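Local coordinates for protein oxidoreductase (Corynebacterium diphtheriae, PDB 3K1Y) that probably acts as an FMN-dependent oxidoreductase of the NADPH-dependent FMN reductase family, built on a flavodoxin-like fold, at residues A[152-157]-A[172-177]; A[120-125]-A[180-185]; A[16-21]-A[90-95]. All blocks are in the same frame, centred on the assembly; numbering follows the deposited sequence.

Contact 1 of 3, residues A[152-157]-A[172-177]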
# COMPACT_ATOMS: atom_id res chain seq x y z
N VAL A 152 -17.61 -1.55 -1.81
CA VAL A 152 -18.30 -0.74 -0.82
C VAL A 152 -17.30 -0.25 0.22
O VAL A 152 -16.39 -0.99 0.62
CB VAL A 152 -19.46 -1.49 -0.14
CG1 VAL A 152 -20.38 -2.06 -1.21
CG2 VAL A 152 -18.94 -2.57 0.79
N PRO A 153 -17.45 1.00 0.66
CA PRO A 153 -16.60 1.66 1.65
C PRO A 153 -16.28 0.85 2.90
O PRO A 153 -15.18 0.93 3.44
CB PRO A 153 -17.38 2.93 1.99
CG PRO A 153 -18.06 3.25 0.70
CD PRO A 153 -18.57 1.88 0.28
N THR A 154 -17.24 0.07 3.37
CA THR A 154 -17.02 -0.69 4.58
C THR A 154 -16.37 -2.04 4.39
O THR A 154 -17.02 -3.01 3.99
CB THR A 154 -18.33 -0.89 5.35
OG1 THR A 154 -18.98 0.38 5.52
CG2 THR A 154 -18.07 -1.51 6.70
N GLY A 155 -15.07 -2.10 4.70
CA GLY A 155 -14.34 -3.35 4.60
C GLY A 155 -14.59 -4.07 5.90
O GLY A 155 -14.86 -3.44 6.91
N VAL A 156 -14.51 -5.40 5.89
CA VAL A 156 -14.74 -6.17 7.10
C VAL A 156 -13.53 -6.98 7.54
O VAL A 156 -13.22 -8.01 6.94
CB VAL A 156 -15.92 -7.13 6.91
CG1 VAL A 156 -16.21 -7.88 8.20
CG2 VAL A 156 -17.14 -6.37 6.45
N PHE A 157 -12.84 -6.52 8.58
CA PHE A 157 -11.70 -7.26 9.09
C PHE A 157 -12.05 -7.86 10.45
O PHE A 157 -12.21 -7.15 11.43
CB PHE A 157 -10.47 -6.37 9.25
CG PHE A 157 -9.22 -7.14 9.56
CD1 PHE A 157 -8.46 -7.70 8.54
CD2 PHE A 157 -8.82 -7.34 10.88
CE1 PHE A 157 -7.32 -8.46 8.81
CE2 PHE A 157 -7.68 -8.10 11.18
CZ PHE A 157 -6.93 -8.67 10.13
N ASN A 172 -20.49 -6.51 14.92
CA ASN A 172 -21.64 -7.09 14.23
C ASN A 172 -22.49 -6.03 13.54
O ASN A 172 -23.16 -6.31 12.54
CB ASN A 172 -22.50 -7.90 15.20
CG ASN A 172 -22.03 -9.33 15.33
OD1 ASN A 172 -21.81 -10.01 14.32
ND2 ASN A 172 -21.87 -9.80 16.56
N LYS A 173 -22.44 -4.81 14.06
CA LYS A 173 -23.19 -3.72 13.48
C LYS A 173 -22.45 -3.34 12.20
O LYS A 173 -23.06 -3.03 11.18
CB LYS A 173 -23.20 -2.53 14.45
CG LYS A 173 -24.49 -1.74 14.47
CD LYS A 173 -25.63 -2.56 15.05
CE LYS A 173 -25.32 -3.03 16.46
NZ LYS A 173 -24.98 -1.91 17.37
N ARG A 174 -21.12 -3.40 12.27
CA ARG A 174 -20.27 -3.06 11.13
C ARG A 174 -20.55 -3.97 9.93
O ARG A 174 -20.57 -3.52 8.78
CB ARG A 174 -18.81 -3.16 11.54
CG ARG A 174 -17.88 -2.49 10.57
CD ARG A 174 -16.43 -2.68 10.94
NE ARG A 174 -15.60 -2.35 9.78
CZ ARG A 174 -15.43 -1.12 9.31
NH1 ARG A 174 -16.03 -0.09 9.91
NH2 ARG A 174 -14.72 -0.91 8.21
N ILE A 175 -20.76 -5.26 10.20
CA ILE A 175 -21.07 -6.22 9.14
C ILE A 175 -22.37 -5.78 8.45
O ILE A 175 -22.47 -5.77 7.23
CB ILE A 175 -21.25 -7.64 9.72
CG1 ILE A 175 -19.91 -8.16 10.28
CG2 ILE A 175 -21.78 -8.58 8.64
CD1 ILE A 175 -19.98 -9.54 10.88
N ALA A 176 -23.36 -5.41 9.26
CA ALA A 176 -24.64 -4.96 8.73
C ALA A 176 -24.45 -3.75 7.81
O ALA A 176 -25.06 -3.69 6.73
CB ALA A 176 -25.59 -4.60 9.87
N ARG A 177 -23.61 -2.80 8.21
CA ARG A 177 -23.37 -1.62 7.37
C ARG A 177 -22.86 -2.04 6.00
O ARG A 177 -23.39 -1.60 4.98
CB ARG A 177 -22.37 -0.67 8.03
CG ARG A 177 -22.10 0.58 7.19
CD ARG A 177 -21.12 1.51 7.87
NE ARG A 177 -21.59 1.88 9.21
CZ ARG A 177 -20.90 2.59 10.08
NH1 ARG A 177 -19.68 3.04 9.77
NH2 ARG A 177 -21.42 2.86 11.27
O HOH W 1 -18.08 2.34 7.43

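Contact 2 of 3, residues A[120-125]-A[180-185]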
# COMPACT_ATOMS: atom_id res chain seq x y z
N PRO A 120 -20.59 -4.95 -7.62
CA PRO A 120 -20.67 -4.42 -6.25
C PRO A 120 -19.94 -5.46 -5.41
O PRO A 120 -20.16 -6.66 -5.61
CB PRO A 120 -22.17 -4.37 -5.97
CG PRO A 120 -22.75 -4.11 -7.36
CD PRO A 120 -21.93 -5.04 -8.23
N THR A 121 -19.08 -5.02 -4.49
CA THR A 121 -18.24 -5.93 -3.70
C THR A 121 -17.84 -5.50 -2.28
O THR A 121 -17.47 -4.35 -2.04
CB THR A 121 -16.90 -6.18 -4.46
OG1 THR A 121 -17.16 -6.78 -5.73
CG2 THR A 121 -15.97 -7.08 -3.65
N ILE A 122 -17.90 -6.46 -1.35
CA ILE A 122 -17.46 -6.23 0.02
C ILE A 122 -16.17 -7.03 0.18
O ILE A 122 -16.13 -8.23 -0.12
CB ILE A 122 -18.44 -6.80 1.07
CG1 ILE A 122 -19.63 -5.87 1.28
CG2 ILE A 122 -17.70 -7.03 2.40
CD1 ILE A 122 -20.68 -6.45 2.20
N ILE A 123 -15.11 -6.37 0.65
CA ILE A 123 -13.85 -7.07 0.86
C ILE A 123 -13.71 -7.40 2.35
O ILE A 123 -14.07 -6.60 3.22
CB ILE A 123 -12.66 -6.23 0.35
CG1 ILE A 123 -12.69 -4.84 0.96
CG2 ILE A 123 -12.71 -6.14 -1.18
CD1 ILE A 123 -11.49 -4.00 0.59
N ALA A 124 -13.23 -8.60 2.65
CA ALA A 124 -13.08 -9.02 4.03
C ALA A 124 -11.88 -9.93 4.30
O ALA A 124 -11.45 -10.71 3.44
CB ALA A 124 -14.37 -9.69 4.50
N ALA A 125 -11.35 -9.84 5.51
CA ALA A 125 -10.22 -10.65 5.93
C ALA A 125 -10.35 -10.98 7.41
O ALA A 125 -11.17 -10.40 8.12
CB ALA A 125 -8.93 -9.90 5.69
N GLY A 180 -25.60 -3.67 4.19
CA GLY A 180 -26.55 -2.70 3.67
C GLY A 180 -26.00 -2.00 2.44
O GLY A 180 -26.71 -1.83 1.44
N GLU A 181 -24.74 -1.59 2.51
CA GLU A 181 -24.11 -0.91 1.38
C GLU A 181 -24.19 -1.81 0.15
O GLU A 181 -24.61 -1.37 -0.93
CB GLU A 181 -22.65 -0.58 1.70
CG GLU A 181 -22.44 0.72 2.46
CD GLU A 181 -21.08 0.78 3.16
OE1 GLU A 181 -20.06 0.39 2.54
OE2 GLU A 181 -21.03 1.21 4.34
N LEU A 182 -23.79 -3.06 0.31
CA LEU A 182 -23.81 -4.00 -0.80
C LEU A 182 -25.24 -4.29 -1.27
O LEU A 182 -25.50 -4.39 -2.48
CB LEU A 182 -23.09 -5.29 -0.40
CG LEU A 182 -22.93 -6.41 -1.43
CD1 LEU A 182 -22.34 -5.89 -2.73
CD2 LEU A 182 -22.03 -7.48 -0.84
N ALA A 183 -26.17 -4.40 -0.32
CA ALA A 183 -27.57 -4.67 -0.66
C ALA A 183 -28.16 -3.58 -1.54
O ALA A 183 -28.94 -3.86 -2.44
CB ALA A 183 -28.41 -4.85 0.60
N SER A 184 -27.79 -2.33 -1.28
CA SER A 184 -28.30 -1.24 -2.08
C SER A 184 -27.84 -1.35 -3.52
O SER A 184 -28.64 -1.20 -4.44
CB SER A 184 -27.87 0.12 -1.51
OG SER A 184 -28.79 0.55 -0.53
N LEU A 185 -26.54 -1.59 -3.73
CA LEU A 185 -26.04 -1.73 -5.09
C LEU A 185 -26.73 -2.91 -5.77
O LEU A 185 -27.11 -2.84 -6.93
CB LEU A 185 -24.51 -1.95 -5.10
CG LEU A 185 -23.50 -0.80 -4.98
CD1 LEU A 185 -24.21 0.55 -4.93
CD2 LEU A 185 -22.65 -1.01 -3.74

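Contact 3 of 3, residues A[16-21]-A[90-95]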
# COMPACT_ATOMS: atom_id res chain seq x y z
N VAL A 16 -19.74 -15.66 -3.13
CA VAL A 16 -18.88 -15.48 -1.96
C VAL A 16 -17.63 -16.33 -2.10
O VAL A 16 -17.72 -17.55 -2.17
CB VAL A 16 -19.63 -15.89 -0.66
CG1 VAL A 16 -18.69 -15.79 0.55
CG2 VAL A 16 -20.86 -15.01 -0.46
N ILE A 17 -16.47 -15.68 -2.15
CA ILE A 17 -15.21 -16.40 -2.25
C ILE A 17 -14.60 -16.47 -0.86
O ILE A 17 -14.49 -15.45 -0.18
CB ILE A 17 -14.19 -15.68 -3.18
CG1 ILE A 17 -14.81 -15.39 -4.55
CG2 ILE A 17 -12.96 -16.56 -3.35
CD1 ILE A 17 -15.28 -16.61 -5.30
N SER A 18 -14.21 -17.66 -0.44
CA SER A 18 -13.61 -17.83 0.87
C SER A 18 -12.34 -18.66 0.71
O SER A 18 -12.39 -19.80 0.26
CB SER A 18 -14.60 -18.54 1.80
OG SER A 18 -14.16 -18.48 3.14
N ALA A 19 -11.20 -18.08 1.11
CA ALA A 19 -9.90 -18.73 0.95
C ALA A 19 -9.29 -19.40 2.19
O ALA A 19 -8.08 -19.62 2.25
CB ALA A 19 -8.89 -17.72 0.36
N GLY A 20 -10.12 -19.73 3.17
CA GLY A 20 -9.61 -20.36 4.37
C GLY A 20 -9.18 -21.80 4.14
O GLY A 20 -9.73 -22.50 3.28
N LEU A 21 -8.20 -22.26 4.90
CA LEU A 21 -7.69 -23.62 4.76
C LEU A 21 -7.88 -24.51 5.98
O LEU A 21 -7.52 -25.69 5.94
CB LEU A 21 -6.21 -23.58 4.38
CG LEU A 21 -5.85 -23.42 2.90
CD1 LEU A 21 -6.82 -22.49 2.20
CD2 LEU A 21 -4.42 -22.89 2.79
N VAL A 90 -18.74 -11.27 -2.43
CA VAL A 90 -18.08 -11.17 -1.15
C VAL A 90 -16.81 -12.01 -1.23
O VAL A 90 -16.84 -13.14 -1.71
CB VAL A 90 -18.96 -11.72 -0.01
CG1 VAL A 90 -18.17 -11.76 1.30
CG2 VAL A 90 -20.19 -10.84 0.13
N VAL A 91 -15.69 -11.43 -0.79
CA VAL A 91 -14.41 -12.12 -0.81
C VAL A 91 -13.81 -12.07 0.59
O VAL A 91 -13.74 -11.01 1.21
CB VAL A 91 -13.41 -11.48 -1.82
CG1 VAL A 91 -13.94 -11.64 -3.24
CG2 VAL A 91 -13.17 -10.00 -1.50
N ALA A 92 -13.40 -13.23 1.08
CA ALA A 92 -12.82 -13.31 2.42
C ALA A 92 -11.52 -14.07 2.33
O ALA A 92 -11.42 -15.08 1.64
CB ALA A 92 -13.78 -14.03 3.36
N THR A 93 -10.51 -13.57 3.03
CA THR A 93 -9.21 -14.22 3.00
C THR A 93 -8.51 -14.21 4.34
O THR A 93 -8.61 -13.25 5.10
CB THR A 93 -8.25 -13.54 1.99
OG1 THR A 93 -7.00 -14.26 1.96
CG2 THR A 93 -7.94 -12.10 2.42
N PRO A 94 -7.84 -15.31 4.68
CA PRO A 94 -7.12 -15.33 5.95
C PRO A 94 -5.91 -14.45 5.62
O PRO A 94 -5.73 -14.04 4.47
CB PRO A 94 -6.76 -16.80 6.13
CG PRO A 94 -6.76 -17.34 4.73
CD PRO A 94 -7.94 -16.67 4.11
N VAL A 95 -5.08 -14.13 6.60
CA VAL A 95 -3.93 -13.30 6.32
C VAL A 95 -2.66 -14.10 6.48
O VAL A 95 -2.35 -14.58 7.56
CB VAL A 95 -3.88 -12.08 7.25
CG1 VAL A 95 -2.74 -11.15 6.81
CG2 VAL A 95 -5.22 -11.36 7.23

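Contact 1 of 3, residues A[152-157]-A[172-177]
Arg174 carries its CG anti to the backbone N (chi1 -165°) and runs extended from there to NE, which carries NE away from helix 165-188 toward Gly155; the guanidinium beyond it meets the backbone there. Thr154 meets it with CG2, itself anti to the backbone N, while OG1 turns to the other side, beside that N (chi1 -52°), and faces Arg177. The central interaction is a hydrogen bond from Arg174 NH2 to Gly155 O, 2.8 Å long. The donor lies in the carbonyl plane, but the oxygen is tilted out of the guanidinium plane and the N-H...O angle is a bent 139°. Arg174 NE adds a weak second bond to Gly155 O at 3.2 Å, so two nitrogens of one side chain share a single backbone acceptor. Thr154 CG2 sits over the centre of one guanidinium face of Arg174, 3.7 Å above its plane, the two side chains sliding past each other in opposite directions. Thr154 and Arg177 instead cross at about a right angle, and Thr154 OG1 approaches Arg177 CD to 3.4 Å. A water accepts from Arg177 NH1 and donates to Thr154 OG1, which is also hydrogen-bonded to Glu181, one turn further along the helix. Beyond Gly155 the contact becomes apolar: Val156 CG1 lies 4.3 Å from Ile175 CG1. The contact thus joins strand 150-159, one of the two outermost strands of the sheet within this chain, to the last helix, which follows it in sequence. Val156 and Ile175 both reach helix 26-44, at Ile30 and Ile34 and at Ser33 and Ala37 respectively, while strand 120-127 lies alongside as the neighbour in the parallel sheet.

Contact 2 of 3, residues A[120-125]-A[180-185]
Leu182 projects from helix 165-188 between Pro120 and Ile122 of strand 120-127 and can be followed outward atom by atom. Its CB already touches the strand, 3.7 Å from Ile122 CD1 and slightly further from Ile122 CG1. CG stands anti to the backbone N (chi1 -178°), and from it the two methyls part company. Leu182 CD2 meets Ile122 CD1 at 3.5 Å, with Ile122 CG1 hardly more distant. Leu182 CD1 goes to Pro120, packing 3.6 Å from the ring carbon Pro120 CB and equally near the carbonyl carbon Pro120 C; Leu182 CD1 also comes within 3.8 Å of Thr121 N. The branched end of the leucine therefore straddles alternate residues of the strand, one methyl to each. Ile122 returns the contact with its longer branch: CG1 is anti to the carbonyl carbon, and CD1 comes nearer the helix than the direction of CB alone would suggest.

One turn on, Leu185 uses mainly its root. Its CB lies 3.5 Å from Pro120 CB and almost as near Pro120 CG, the two side chains crossing obliquely. The helix segment runs nearly antiparallel to the strand segment, at 165°, with a closest axis approach of 8.1 Å. Val90 on the adjoining strand also meets Leu182, and Ile34 of helix 26-44 meets Ile122, extending the hydrophobic layer between the sheet and its helices. The side chains that meet are all aliphatic: the contact rests on buried hydrocarbon packing, while the strand's backbone polar groups pair with neighbouring strands, as expected for helix-on-sheet packing in a flavodoxin-like fold.

Contact 3 of 3, residues A[16-21]-A[90-95]
Val16 and Val90 lie side by side and point the same way, on one face of the parallel sheet, with Val16 CG2 3.8 Å from Val90 CB. Each has its CG1 anti to the backbone N, so the two valines present matching rotamers. On the other face Ile17 and Val91 cross at a slant. Here Val91 CG1, anti to the carbonyl carbon (chi1 -64°), approaches Ile17 CB at 4.0 Å, and the far end of the isoleucine leads away. Ser18 and Ala92 return to the face of the valines.

Between these two layers the backbones of strands 12-18 and 88-94 are in parallel register. Ile17 bonds in both directions, its N giving to Val90 O at 2.6 Å and its O receiving Ala92 N at 2.8 Å. Ala92 O then takes Ala19 N at 3.1 Å. After this the pairing gives way to packing, Pro94 CD resting 3.5 Å from Ala19 O. Thr93 turns its hydroxyl to Pro94 O, 2.8 Å from Thr93 OG1, and the same OG1 is hydrogen-bonded to Thr101 N.

Thr27 of helix 26-44 touches Ser18, Ala92 and Pro94 on one face, and helix 102-110 packs against Ile17, Val91 and Thr93 on the other. The chemistry therefore changes along the contact: regular main-chain bonding between buried, mostly apolar side chains passes into Pro94 packed on Ala19, where strand 12-18 has given way to a loop. A sulfate ion, probably from the crystallisation liquor, has its nearest atom about 3 Å from Gly20; its place is consistent with the phosphate site of the flavin in flavodoxin-like proteins.

Overall arrangement
All three contacts are largely buried and reach the same parallel sheet, but at different depths. Contact 3 is the most central, joining two inner strands through backbone bonds. Contacts 1 and 2 share helix 165-188 and lie on the same side of the chain's centre, about 8 Å apart between centres; contact 1 is nested inside the loop closed by contact 2. Contact 2 is a meeting of aliphatic side chains, whereas contact 1, on a strand at one edge of the sheet within the chain, mixes a little apolar packing with arginine, water and backbone polarity. Strand 120-127 lies between the other two, with backbone hydrogen bonds from Ala124 to Val91 and Thr93 on one side and between Thr121 and Val152 on the other.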